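Local atomic coordinates of xyloglucan-specific endo-beta-1,4-glucanase BoGH9A (PDB entry 6DHT), a protein that cleaves internal beta-1,4-glucosidic linkages in the xyloglucan backbone, releasing xyloglucan oligosaccharides for the gut bacterium Bacteroides ovatus. Residues K113-Q118 against L215-F220. Numbering follows the deposited sequence.
Sequences KSFYYQ and LDEMQF. With CA (calcium ion), chain D; EDO (1,2-ethanediol), chain G.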
loop_
_atom_site.group_PDB
_atom_site.type_symbol
_atom_site.label_atom_id
_atom_site.label_comp_id
_atom_site.label_asym_id
_atom_site.label_seq_id
_atom_site.Cartn_x
_atom_site.Cartn_y
_atom_site.Cartn_z
ATOM N N LYS A 113 -3.239 11.011 -0.972
ATOM C CA LYS A 113 -4.361 11.747 -1.532
ATOM C C LYS A 113 -5.193 10.868 -2.473
ATOM O O LYS A 113 -6.373 11.154 -2.707
ATOM C CB LYS A 113 -3.832 12.991 -2.244
ATOM C CG LYS A 113 -4.844 13.965 -2.789
ATOM C CD LYS A 113 -5.790 14.525 -1.749
ATOM C CE LYS A 113 -6.639 15.654 -2.358
ATOM N NZ LYS A 113 -5.872 16.887 -2.689
ATOM N N SER A 114 -4.604 9.800 -3.012
ATOM C CA SER A 114 -5.357 8.879 -3.859
ATOM C C SER A 114 -6.583 8.332 -3.135
ATOM O O SER A 114 -7.629 8.088 -3.766
ATOM C CB SER A 114 -4.469 7.717 -4.310
ATOM O OG SER A 114 -4.220 6.777 -3.267
ATOM N N PHE A 115 -6.471 8.128 -1.822
ATOM C CA PHE A 115 -7.567 7.604 -1.030
ATOM C C PHE A 115 -8.754 8.575 -1.011
ATOM O O PHE A 115 -9.921 8.150 -1.057
ATOM C CB PHE A 115 -7.100 7.291 0.390
ATOM C CG PHE A 115 -6.190 6.095 0.460
ATOM C CD1 PHE A 115 -4.826 6.218 0.241
ATOM C CD2 PHE A 115 -6.718 4.829 0.727
ATOM C CE1 PHE A 115 -4.004 5.086 0.260
ATOM C CE2 PHE A 115 -5.895 3.718 0.761
ATOM C CZ PHE A 115 -4.544 3.852 0.511
ATOM N N TYR A 116 -8.455 9.873 -0.954
ATOM C CA TYR A 116 -9.488 10.895 -1.042
ATOM C C TYR A 116 -10.295 10.750 -2.344
ATOM O O TYR A 116 -11.521 10.764 -2.330
ATOM C CB TYR A 116 -8.891 12.300 -0.878
ATOM C CG TYR A 116 -9.839 13.384 -1.350
ATOM C CD1 TYR A 116 -10.877 13.838 -0.543
ATOM C CD2 TYR A 116 -9.696 13.944 -2.608
ATOM C CE1 TYR A 116 -11.752 14.812 -0.996
ATOM C CE2 TYR A 116 -10.561 14.925 -3.057
ATOM C CZ TYR A 116 -11.581 15.358 -2.240
ATOM O OH TYR A 116 -12.463 16.332 -2.671
ATOM N N TYR A 117 -9.601 10.549 -3.469
ATOM C CA TYR A 117 -10.286 10.358 -4.732
ATOM C C TYR A 117 -11.159 9.088 -4.736
ATOM O O TYR A 117 -12.167 9.020 -5.449
ATOM C CB TYR A 117 -9.287 10.321 -5.880
ATOM C CG TYR A 117 -8.663 11.661 -6.170
ATOM C CD1 TYR A 117 -9.396 12.668 -6.799
ATOM C CD2 TYR A 117 -7.334 11.917 -5.858
ATOM C CE1 TYR A 117 -8.826 13.879 -7.099
ATOM C CE2 TYR A 117 -6.770 13.134 -6.133
ATOM C CZ TYR A 117 -7.528 14.112 -6.764
ATOM O OH TYR A 117 -6.922 15.323 -7.050
ATOM N N GLN A 118 -10.791 8.080 -3.954
ATOM C CA GLN A 118 -11.573 6.851 -3.866
ATOM C C GLN A 118 -12.816 6.942 -2.955
ATOM O O GLN A 118 -13.560 5.957 -2.790
ATOM C CB GLN A 118 -10.709 5.692 -3.372
ATOM C CG GLN A 118 -9.554 5.274 -4.278
ATOM C CD GLN A 118 -10.005 4.599 -5.555
ATOM O OE1 GLN A 118 -10.040 5.222 -6.616
ATOM N NE2 GLN A 118 -10.300 3.309 -5.471
ATOM N N LEU A 215 -4.693 10.374 9.450
ATOM C CA LEU A 215 -5.729 9.809 10.299
ATOM C C LEU A 215 -7.118 10.258 9.863
ATOM O O LEU A 215 -8.046 9.460 9.915
ATOM C CB LEU A 215 -5.510 10.199 11.751
ATOM C CG LEU A 215 -4.280 9.602 12.425
ATOM C CD1 LEU A 215 -4.260 9.973 13.924
ATOM C CD2 LEU A 215 -4.169 8.088 12.245
ATOM N N ASP A 216 -7.271 11.502 9.411
ATOM C CA ASP A 216 -8.563 11.901 8.827
ATOM C C ASP A 216 -8.974 10.960 7.710
ATOM O O ASP A 216 -10.139 10.520 7.607
ATOM C CB ASP A 216 -8.551 13.312 8.275
ATOM C CG ASP A 216 -8.383 14.376 9.352
ATOM O OD1 ASP A 216 -9.132 14.368 10.360
ATOM O OD2 ASP A 216 -7.499 15.222 9.151
ATOM N N GLU A 217 -8.027 10.668 6.831
ATOM C CA GLU A 217 -8.338 9.809 5.706
ATOM C C GLU A 217 -8.721 8.401 6.161
ATOM O O GLU A 217 -9.730 7.854 5.704
ATOM C CB GLU A 217 -7.185 9.754 4.698
ATOM C CG GLU A 217 -7.592 9.106 3.361
ATOM C CD GLU A 217 -8.712 9.881 2.673
ATOM O OE1 GLU A 217 -8.553 11.111 2.484
ATOM O OE2 GLU A 217 -9.775 9.272 2.370
ATOM N N MET A 218 -7.939 7.829 7.076
ATOM C CA MET A 218 -8.265 6.522 7.577
ATOM C C MET A 218 -9.657 6.533 8.164
ATOM O O MET A 218 -10.410 5.589 7.966
ATOM C CB MET A 218 -7.259 6.029 8.630
ATOM C CG MET A 218 -5.781 6.042 8.221
ATOM S SD MET A 218 -5.364 5.056 6.773
ATOM C CE MET A 218 -5.331 6.318 5.512
ATOM N N GLN A 219 -9.983 7.582 8.921
ATOM C CA GLN A 219 -11.269 7.603 9.616
ATOM C C GLN A 219 -12.431 7.569 8.647
ATOM O O GLN A 219 -13.492 7.022 8.969
ATOM C CB GLN A 219 -11.367 8.835 10.518
ATOM C CG GLN A 219 -11.953 8.536 11.910
ATOM C CD GLN A 219 -13.465 8.278 11.937
ATOM O OE1 GLN A 219 -14.262 8.992 11.312
ATOM N NE2 GLN A 219 -13.860 7.241 12.662
ATOM N N PHE A 220 -12.234 8.120 7.452
ATOM C CA PHE A 220 -13.310 8.114 6.468
ATOM C C PHE A 220 -13.744 6.687 6.167
ATOM O O PHE A 220 -14.930 6.415 5.933
ATOM C CB PHE A 220 -12.923 8.802 5.174
ATOM C CG PHE A 220 -14.111 9.100 4.323
ATOM C CD1 PHE A 220 -14.858 10.245 4.546
ATOM C CD2 PHE A 220 -14.536 8.201 3.363
ATOM C CE1 PHE A 220 -15.987 10.517 3.774
ATOM C CE2 PHE A 220 -15.674 8.477 2.589
ATOM C CZ PHE A 220 -16.402 9.630 2.821
HETATM CA CA CA D . -6.376 17.206 9.412
HETATM C C1 EDO G . -1.984 17.381 -2.944
HETATM O O1 EDO G . -3.065 17.322 -3.892
HETATM C C2 EDO G . -1.486 15.968 -2.648
HETATM O O2 EDO G . -0.949 15.345 -3.834
HETATM O O HOH W 1 -5.170 19.187 9.867
#
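Glu217 OE1 forms a salt bridge with Arg119 NH2, just past the end of helix 105-117, and lies over the backbone of that helix, 3.6 Å from Tyr116 CB. The contact joins that helix to helix 213-226 within the (alpha/alpha)6 barrel characteristic of glycoside hydrolase family 9. Glutamate suits the place because its CG packs against Phe115 while its buried carboxylate meets an arginine. With CG anti to the backbone N (chi1 -168°) and a bend at chi2, the chain reaches across to helix 105-117. There CG lies 3.5 Å from Phe115 CB, and CD approaches Tyr116 N. OE2, hydrogen-bonded just outside the two segments, lies 3.6 Å from Phe115 O, an approach that the paired carboxylate probably tolerates. Replacing this glutamate by an alanine would probably leave Arg119 without this charge partner and open a gap beside Phe115 CB and Tyr116 CB. Both aromatic residues meet Glu217 mainly through CB, with their rings leading away from helix 213-226. Phe115, apolar and buried, packs against Met186 and against Ile551 and Val558 of helix 551-567; Tyr116 carries its ring to Tyr128 and Ala129, where a broad aromatic side chain suits the packing against helix 126-129. One residue before Glu217, Asp216 serves a calcium site that also takes Glu206 O, Asn209 OD1, Thr211 O, Asp213 OD1 and a water: its OD1 is hydrogen-bonded to Tyr289 OH, while OD2 binds the calcium ion at 2.3 Å.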